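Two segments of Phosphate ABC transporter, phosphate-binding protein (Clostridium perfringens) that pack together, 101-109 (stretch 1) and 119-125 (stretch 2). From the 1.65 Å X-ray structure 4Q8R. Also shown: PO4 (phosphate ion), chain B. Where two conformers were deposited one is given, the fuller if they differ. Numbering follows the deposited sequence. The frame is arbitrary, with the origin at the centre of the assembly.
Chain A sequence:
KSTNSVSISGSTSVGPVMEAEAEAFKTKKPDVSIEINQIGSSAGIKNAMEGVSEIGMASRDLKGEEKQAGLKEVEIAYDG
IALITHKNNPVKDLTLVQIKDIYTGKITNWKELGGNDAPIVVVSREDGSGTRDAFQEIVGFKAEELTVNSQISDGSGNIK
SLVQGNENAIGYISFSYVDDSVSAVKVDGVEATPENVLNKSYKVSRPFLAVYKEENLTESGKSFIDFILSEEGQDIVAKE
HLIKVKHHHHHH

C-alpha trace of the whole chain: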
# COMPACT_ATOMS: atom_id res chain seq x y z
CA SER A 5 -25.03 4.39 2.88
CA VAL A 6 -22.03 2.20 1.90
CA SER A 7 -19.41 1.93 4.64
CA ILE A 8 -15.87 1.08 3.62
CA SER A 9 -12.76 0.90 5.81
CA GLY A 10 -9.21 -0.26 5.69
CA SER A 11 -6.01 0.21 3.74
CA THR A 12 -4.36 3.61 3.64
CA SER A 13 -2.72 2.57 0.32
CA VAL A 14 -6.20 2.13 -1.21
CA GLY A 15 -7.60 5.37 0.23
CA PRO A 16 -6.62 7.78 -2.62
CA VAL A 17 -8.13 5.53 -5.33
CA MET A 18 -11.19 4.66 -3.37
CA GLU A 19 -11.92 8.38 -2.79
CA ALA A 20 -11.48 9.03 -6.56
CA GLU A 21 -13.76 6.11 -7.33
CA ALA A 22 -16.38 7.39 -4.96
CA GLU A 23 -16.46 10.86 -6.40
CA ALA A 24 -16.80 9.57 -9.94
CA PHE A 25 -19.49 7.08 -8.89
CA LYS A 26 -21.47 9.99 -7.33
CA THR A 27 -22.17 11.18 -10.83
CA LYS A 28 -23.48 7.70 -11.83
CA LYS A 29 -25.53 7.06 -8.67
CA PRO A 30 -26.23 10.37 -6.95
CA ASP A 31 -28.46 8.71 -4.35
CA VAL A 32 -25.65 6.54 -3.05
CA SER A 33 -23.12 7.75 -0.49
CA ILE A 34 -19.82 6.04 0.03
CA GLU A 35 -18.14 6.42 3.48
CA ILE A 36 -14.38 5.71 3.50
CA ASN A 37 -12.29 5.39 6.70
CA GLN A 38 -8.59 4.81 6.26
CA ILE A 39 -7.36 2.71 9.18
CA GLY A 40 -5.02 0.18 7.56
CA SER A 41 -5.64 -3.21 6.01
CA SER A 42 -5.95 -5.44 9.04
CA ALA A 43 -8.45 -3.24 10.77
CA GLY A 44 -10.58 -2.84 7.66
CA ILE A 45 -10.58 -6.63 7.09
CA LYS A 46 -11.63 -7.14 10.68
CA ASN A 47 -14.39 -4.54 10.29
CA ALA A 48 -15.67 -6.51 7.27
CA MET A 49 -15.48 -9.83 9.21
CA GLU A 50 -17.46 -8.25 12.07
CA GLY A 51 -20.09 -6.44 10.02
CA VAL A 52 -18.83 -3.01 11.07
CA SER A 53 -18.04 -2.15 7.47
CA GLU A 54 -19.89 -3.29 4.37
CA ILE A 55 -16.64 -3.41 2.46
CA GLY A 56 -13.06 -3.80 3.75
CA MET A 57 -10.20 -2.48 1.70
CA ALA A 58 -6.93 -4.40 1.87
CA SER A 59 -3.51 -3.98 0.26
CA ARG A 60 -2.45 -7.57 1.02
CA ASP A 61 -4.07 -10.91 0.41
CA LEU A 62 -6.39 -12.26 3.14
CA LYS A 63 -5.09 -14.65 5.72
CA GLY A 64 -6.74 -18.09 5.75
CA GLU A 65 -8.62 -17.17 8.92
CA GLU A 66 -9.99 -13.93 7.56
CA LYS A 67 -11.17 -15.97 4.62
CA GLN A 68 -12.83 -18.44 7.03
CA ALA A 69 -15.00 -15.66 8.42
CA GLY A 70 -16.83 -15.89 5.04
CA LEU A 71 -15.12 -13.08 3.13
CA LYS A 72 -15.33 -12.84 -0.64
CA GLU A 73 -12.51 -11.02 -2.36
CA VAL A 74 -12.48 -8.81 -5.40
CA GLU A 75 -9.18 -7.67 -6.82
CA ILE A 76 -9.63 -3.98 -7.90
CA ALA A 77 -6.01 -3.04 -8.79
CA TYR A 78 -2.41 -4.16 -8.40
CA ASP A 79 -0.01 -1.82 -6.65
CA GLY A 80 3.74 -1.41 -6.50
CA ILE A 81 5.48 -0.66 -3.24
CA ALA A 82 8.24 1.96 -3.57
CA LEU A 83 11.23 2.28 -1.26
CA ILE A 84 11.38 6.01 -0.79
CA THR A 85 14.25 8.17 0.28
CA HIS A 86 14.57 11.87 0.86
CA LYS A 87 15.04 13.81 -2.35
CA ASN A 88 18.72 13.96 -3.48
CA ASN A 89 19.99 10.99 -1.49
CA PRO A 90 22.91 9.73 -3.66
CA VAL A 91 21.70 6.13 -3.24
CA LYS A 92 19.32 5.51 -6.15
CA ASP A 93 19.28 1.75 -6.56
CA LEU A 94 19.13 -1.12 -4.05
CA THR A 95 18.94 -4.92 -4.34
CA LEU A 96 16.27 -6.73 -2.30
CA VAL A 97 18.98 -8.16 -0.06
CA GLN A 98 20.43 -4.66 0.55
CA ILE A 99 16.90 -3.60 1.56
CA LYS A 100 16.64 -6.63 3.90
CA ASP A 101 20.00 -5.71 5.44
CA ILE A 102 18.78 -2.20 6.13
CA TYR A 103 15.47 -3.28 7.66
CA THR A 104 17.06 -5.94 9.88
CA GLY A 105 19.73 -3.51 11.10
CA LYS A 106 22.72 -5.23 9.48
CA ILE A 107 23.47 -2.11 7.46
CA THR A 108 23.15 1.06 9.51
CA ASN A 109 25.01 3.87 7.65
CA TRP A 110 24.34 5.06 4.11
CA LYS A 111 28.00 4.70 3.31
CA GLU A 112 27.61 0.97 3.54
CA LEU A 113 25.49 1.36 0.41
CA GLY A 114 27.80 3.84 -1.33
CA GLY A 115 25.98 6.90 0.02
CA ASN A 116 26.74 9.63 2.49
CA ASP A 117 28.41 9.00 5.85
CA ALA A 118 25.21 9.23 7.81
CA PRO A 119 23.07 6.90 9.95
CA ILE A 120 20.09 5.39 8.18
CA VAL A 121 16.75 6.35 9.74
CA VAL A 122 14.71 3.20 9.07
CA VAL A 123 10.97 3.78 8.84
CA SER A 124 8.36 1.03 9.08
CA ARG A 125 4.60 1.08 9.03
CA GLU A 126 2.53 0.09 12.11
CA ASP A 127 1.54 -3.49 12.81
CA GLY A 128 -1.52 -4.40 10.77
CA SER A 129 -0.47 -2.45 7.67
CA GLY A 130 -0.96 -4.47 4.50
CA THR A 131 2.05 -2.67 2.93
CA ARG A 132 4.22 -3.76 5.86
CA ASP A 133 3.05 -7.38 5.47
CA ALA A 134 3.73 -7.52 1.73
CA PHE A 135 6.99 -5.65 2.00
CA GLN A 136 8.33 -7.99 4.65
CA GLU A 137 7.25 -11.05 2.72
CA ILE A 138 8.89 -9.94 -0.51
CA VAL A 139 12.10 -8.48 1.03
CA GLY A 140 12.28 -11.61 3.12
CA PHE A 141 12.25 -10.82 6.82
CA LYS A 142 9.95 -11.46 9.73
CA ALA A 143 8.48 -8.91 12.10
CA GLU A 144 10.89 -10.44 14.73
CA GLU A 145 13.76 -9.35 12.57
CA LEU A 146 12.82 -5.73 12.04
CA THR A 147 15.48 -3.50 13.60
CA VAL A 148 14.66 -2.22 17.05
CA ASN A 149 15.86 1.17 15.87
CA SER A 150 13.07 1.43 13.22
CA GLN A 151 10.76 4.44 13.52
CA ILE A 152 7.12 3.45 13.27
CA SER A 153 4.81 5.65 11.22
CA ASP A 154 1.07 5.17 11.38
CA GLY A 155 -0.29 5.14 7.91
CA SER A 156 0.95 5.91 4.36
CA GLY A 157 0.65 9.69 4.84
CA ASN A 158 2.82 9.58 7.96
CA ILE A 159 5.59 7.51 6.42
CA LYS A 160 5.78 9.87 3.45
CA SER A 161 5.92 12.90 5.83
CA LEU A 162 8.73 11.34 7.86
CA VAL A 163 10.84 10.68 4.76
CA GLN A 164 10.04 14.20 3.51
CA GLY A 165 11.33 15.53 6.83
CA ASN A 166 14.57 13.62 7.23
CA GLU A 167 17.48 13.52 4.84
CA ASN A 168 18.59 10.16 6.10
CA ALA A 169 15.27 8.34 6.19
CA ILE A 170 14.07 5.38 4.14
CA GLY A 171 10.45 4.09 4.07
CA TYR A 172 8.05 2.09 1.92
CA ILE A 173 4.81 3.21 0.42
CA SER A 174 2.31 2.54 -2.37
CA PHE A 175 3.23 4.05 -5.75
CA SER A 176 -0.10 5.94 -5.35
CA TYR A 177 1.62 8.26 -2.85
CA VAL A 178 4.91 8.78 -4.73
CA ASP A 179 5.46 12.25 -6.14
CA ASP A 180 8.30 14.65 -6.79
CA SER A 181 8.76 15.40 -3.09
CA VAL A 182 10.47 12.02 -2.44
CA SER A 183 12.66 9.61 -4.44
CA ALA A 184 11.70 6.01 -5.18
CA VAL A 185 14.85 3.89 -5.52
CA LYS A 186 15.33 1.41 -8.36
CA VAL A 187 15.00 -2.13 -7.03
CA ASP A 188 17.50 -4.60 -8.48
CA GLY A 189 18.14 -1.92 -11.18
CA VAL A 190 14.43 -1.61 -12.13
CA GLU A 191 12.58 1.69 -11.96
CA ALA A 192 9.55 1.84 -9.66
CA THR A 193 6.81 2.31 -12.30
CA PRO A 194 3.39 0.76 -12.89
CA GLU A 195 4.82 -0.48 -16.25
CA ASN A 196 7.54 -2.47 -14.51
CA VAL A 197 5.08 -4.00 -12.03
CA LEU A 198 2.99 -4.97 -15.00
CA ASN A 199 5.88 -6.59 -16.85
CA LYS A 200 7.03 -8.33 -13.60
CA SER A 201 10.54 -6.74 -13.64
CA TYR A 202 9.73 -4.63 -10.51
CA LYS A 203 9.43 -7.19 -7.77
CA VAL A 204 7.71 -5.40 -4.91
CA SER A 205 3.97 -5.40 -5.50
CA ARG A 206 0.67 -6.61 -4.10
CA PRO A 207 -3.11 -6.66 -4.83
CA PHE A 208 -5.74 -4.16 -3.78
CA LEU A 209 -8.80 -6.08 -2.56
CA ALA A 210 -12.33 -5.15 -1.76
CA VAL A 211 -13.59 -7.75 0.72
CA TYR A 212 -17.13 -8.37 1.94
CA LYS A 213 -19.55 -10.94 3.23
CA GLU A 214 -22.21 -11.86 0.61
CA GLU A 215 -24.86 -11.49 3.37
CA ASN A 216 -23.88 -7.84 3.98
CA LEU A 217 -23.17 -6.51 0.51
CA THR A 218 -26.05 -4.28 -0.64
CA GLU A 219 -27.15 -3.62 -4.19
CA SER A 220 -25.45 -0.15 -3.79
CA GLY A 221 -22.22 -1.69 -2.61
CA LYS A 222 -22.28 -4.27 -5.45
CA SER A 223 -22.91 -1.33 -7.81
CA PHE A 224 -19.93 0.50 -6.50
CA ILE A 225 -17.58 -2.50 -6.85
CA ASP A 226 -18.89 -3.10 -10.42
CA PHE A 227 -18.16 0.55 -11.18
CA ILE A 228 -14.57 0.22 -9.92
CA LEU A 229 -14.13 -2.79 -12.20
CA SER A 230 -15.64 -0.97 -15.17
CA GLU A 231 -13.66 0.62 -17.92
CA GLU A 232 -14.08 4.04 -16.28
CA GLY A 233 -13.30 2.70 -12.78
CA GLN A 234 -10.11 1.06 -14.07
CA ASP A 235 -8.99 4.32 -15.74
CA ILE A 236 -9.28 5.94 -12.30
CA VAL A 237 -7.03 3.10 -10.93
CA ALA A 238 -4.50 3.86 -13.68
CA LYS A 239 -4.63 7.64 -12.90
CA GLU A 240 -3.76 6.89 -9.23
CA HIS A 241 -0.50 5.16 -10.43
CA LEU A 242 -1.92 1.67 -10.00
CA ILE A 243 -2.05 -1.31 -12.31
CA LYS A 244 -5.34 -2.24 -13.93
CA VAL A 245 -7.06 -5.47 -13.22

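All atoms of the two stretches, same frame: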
# COMPACT_ATOMS: atom_id res chain seq x y z
N ASP A 101 18.91 -6.09 4.52
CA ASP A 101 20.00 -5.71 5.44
C ASP A 101 19.75 -4.41 6.15
O ASP A 101 20.06 -4.28 7.34
CB ASP A 101 21.32 -5.60 4.67
CG ASP A 101 21.88 -6.92 4.26
OD1 ASP A 101 21.37 -8.02 4.64
OD2 ASP A 101 22.93 -6.90 3.58
N ILE A 102 19.18 -3.41 5.47
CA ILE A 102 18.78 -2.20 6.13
C ILE A 102 17.69 -2.43 7.17
O ILE A 102 17.78 -1.98 8.33
CB ILE A 102 18.26 -1.15 5.09
CG1 ILE A 102 19.42 -0.76 4.11
CG2 ILE A 102 17.71 0.09 5.74
CD1 ILE A 102 18.84 -0.11 2.88
N TYR A 103 16.64 -3.12 6.78
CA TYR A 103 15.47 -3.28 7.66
C TYR A 103 15.74 -4.21 8.84
O TYR A 103 15.06 -4.12 9.85
CB TYR A 103 14.22 -3.64 6.86
CG TYR A 103 13.54 -2.39 6.42
CD1 TYR A 103 13.98 -1.71 5.24
CD2 TYR A 103 12.51 -1.83 7.10
CE1 TYR A 103 13.44 -0.51 4.92
CE2 TYR A 103 11.94 -0.63 6.77
CZ TYR A 103 12.44 0.05 5.67
OH TYR A 103 11.92 1.27 5.31
N THR A 104 16.73 -5.06 8.75
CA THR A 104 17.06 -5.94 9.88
C THR A 104 18.19 -5.36 10.70
O THR A 104 18.67 -6.02 11.62
CB THR A 104 17.44 -7.36 9.40
OG1 THR A 104 18.59 -7.32 8.54
CG2 THR A 104 16.26 -8.05 8.67
N GLY A 105 18.71 -4.20 10.33
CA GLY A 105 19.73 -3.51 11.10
C GLY A 105 21.15 -4.00 10.85
O GLY A 105 22.08 -3.66 11.60
N LYS A 106 21.38 -4.82 9.82
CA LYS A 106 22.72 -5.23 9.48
C LYS A 106 23.54 -4.09 8.90
O LYS A 106 24.71 -3.87 9.25
CB LYS A 106 22.67 -6.42 8.56
CG LYS A 106 24.02 -7.02 8.31
CD LYS A 106 23.97 -7.85 7.07
CE LYS A 106 23.28 -9.16 7.37
NZ LYS A 106 23.98 -9.78 8.52
N ILE A 107 22.89 -3.33 8.03
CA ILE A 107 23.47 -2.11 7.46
C ILE A 107 22.83 -0.93 8.15
O ILE A 107 21.60 -0.76 8.14
CB ILE A 107 23.26 -2.11 5.92
CG1 ILE A 107 24.15 -3.17 5.28
CG2 ILE A 107 23.41 -0.73 5.33
CD1 ILE A 107 24.08 -3.24 3.75
N THR A 108 23.64 -0.01 8.70
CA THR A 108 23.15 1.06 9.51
C THR A 108 23.58 2.48 9.08
O THR A 108 23.16 3.44 9.70
CB THR A 108 23.63 0.85 10.98
OG1 THR A 108 25.04 0.79 11.00
CG2 THR A 108 23.05 -0.44 11.54
N ASN A 109 24.48 2.58 8.09
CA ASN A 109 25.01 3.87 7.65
C ASN A 109 24.92 3.88 6.12
O ASN A 109 25.22 2.85 5.51
CB ASN A 109 26.49 4.01 8.10
CG ASN A 109 27.06 5.39 7.81
OD1 ASN A 109 27.25 5.79 6.65
ND2 ASN A 109 27.31 6.13 8.84
N PRO A 119 23.94 8.04 9.49
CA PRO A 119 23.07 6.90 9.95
C PRO A 119 21.80 6.81 9.09
O PRO A 119 21.22 7.82 8.73
CB PRO A 119 22.72 7.27 11.39
CG PRO A 119 22.99 8.71 11.52
CD PRO A 119 24.01 9.12 10.50
N ILE A 120 21.33 5.61 8.86
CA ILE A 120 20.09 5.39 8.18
C ILE A 120 18.96 5.48 9.20
O ILE A 120 19.05 4.87 10.28
CB ILE A 120 20.05 4.01 7.48
CG1 ILE A 120 21.19 3.83 6.49
CG2 ILE A 120 18.67 3.75 6.82
CD1 ILE A 120 21.34 2.47 5.92
N VAL A 121 17.92 6.26 8.90
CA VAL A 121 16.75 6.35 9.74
C VAL A 121 15.75 5.42 9.06
O VAL A 121 15.11 5.77 8.04
CB VAL A 121 16.25 7.79 9.91
CG1 VAL A 121 14.91 7.86 10.67
CG2 VAL A 121 17.32 8.66 10.60
N VAL A 122 15.60 4.24 9.61
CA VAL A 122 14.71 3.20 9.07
C VAL A 122 13.29 3.48 9.51
O VAL A 122 13.01 3.63 10.72
CB VAL A 122 15.15 1.77 9.52
CG1 VAL A 122 14.21 0.73 8.99
CG2 VAL A 122 16.55 1.46 9.09
N VAL A 123 12.36 3.54 8.56
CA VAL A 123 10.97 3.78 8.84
C VAL A 123 10.12 2.61 8.38
O VAL A 123 10.19 2.19 7.22
CB VAL A 123 10.42 5.14 8.27
CG1 VAL A 123 9.08 5.48 8.86
CG2 VAL A 123 11.41 6.27 8.50
N SER A 124 9.29 2.13 9.30
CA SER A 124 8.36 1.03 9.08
C SER A 124 6.96 1.53 9.35
O SER A 124 6.75 2.57 10.02
CB SER A 124 8.60 -0.18 10.00
OG SER A 124 9.81 -0.80 9.66
N ARG A 125 5.98 0.84 8.74
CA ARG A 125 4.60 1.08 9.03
C ARG A 125 4.24 0.36 10.37
O ARG A 125 5.01 -0.47 10.87
CB ARG A 125 3.74 0.57 7.91
CG ARG A 125 3.73 1.50 6.67
CD ARG A 125 2.97 2.79 6.89
NE ARG A 125 1.58 2.52 7.31
CZ ARG A 125 0.62 2.02 6.51
NH1 ARG A 125 0.82 1.95 5.20
NH2 ARG A 125 -0.55 1.68 7.04
P PO4 B . -2.07 -0.21 4.38
O1 PO4 B . -2.81 -1.44 4.94
O2 PO4 B . -2.50 1.06 5.08
O3 PO4 B . -0.56 -0.46 4.40
O4 PO4 B . -2.43 -0.12 2.86
O HOH W 1 20.95 3.43 11.47

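The contact is a small, mainly apolar packing of the last turn of a helix and the loop after it against a strand and its lead-in, pinned near its two ends by hydrogen bonds to backbone carbonyls; it buries 415 Å² counted over both sides.

At the loop end the two backbones meet. Asn109 and Pro119 form a single beta bridge, their CA atoms 4.3 Å apart. Ile120 N donates to Thr108 O at 3.0 Å, and the N-H...O angle of 171° marks a nearly linear bond. The same carbonyl takes a CA-H...O contact from Pro119, with CA to Thr108 O at 3.5 Å and 137° at the hydrogen. A water extends this junction by donating to both Thr108 O (2.8 Å from the water oxygen) and Ile120 O (2.7 Å), so Thr108 O is shared between the main chain of stretch 2 and solvent. The side chains of Thr108, Asn109 and Pro119 leave CA pointing away from the opposing stretch, which is consistent with a junction made chiefly by main-chain atoms.

Between the polar ends lies the apolar part. Ile120 and Val122 both direct CA-to-CB toward stretch 1, whereas Val121, between them, points away, the alternation expected of an extended chain. Ile120 has the largest covered area, 90 Å²: its CG2 lies 3.9 Å from Ile102 CG2, and its CD1 lies 3.9 Å from Ile107 CG2. Ile102 also reaches Val122, CG2 to CG2 at 3.8 Å, and thus touches both inward-facing residues.

Tyr103 combines apolar and polar contact. Its CA-to-CB bond runs sideways, but the end of the side chain comes nearer to stretch 2. Val122 CG1 sits 3.7 Å from the centroid of the Tyr103 ring and 24° off the ring normal, a CH-pi contact over one face. At the ring edge, near its plane, lie Val123 O, which accepts a hydrogen bond from Tyr103 OH at 2.7 Å, and Ser124 OG, 3.6 Å from Tyr103 CE2. Val123 points its CA-to-CB bond away and takes part through its backbone carbonyl.

The helix ends in a Schellman motif, and Ile107 follows it. Gly105 has phi/psi of 83/11°, a positive phi that favours glycine; Ile107 N donates to Asp101 O at 3.1 Å, and Lys106 N makes a weak bond to Asp101 O at 2.9 Å.

Arg125 lies beyond the contact and instead binds phosphate, with NH2 donating to PO4 O2 at 2.8 Å and NH1 bonding weakly to PO4 O3 at 2.9 Å.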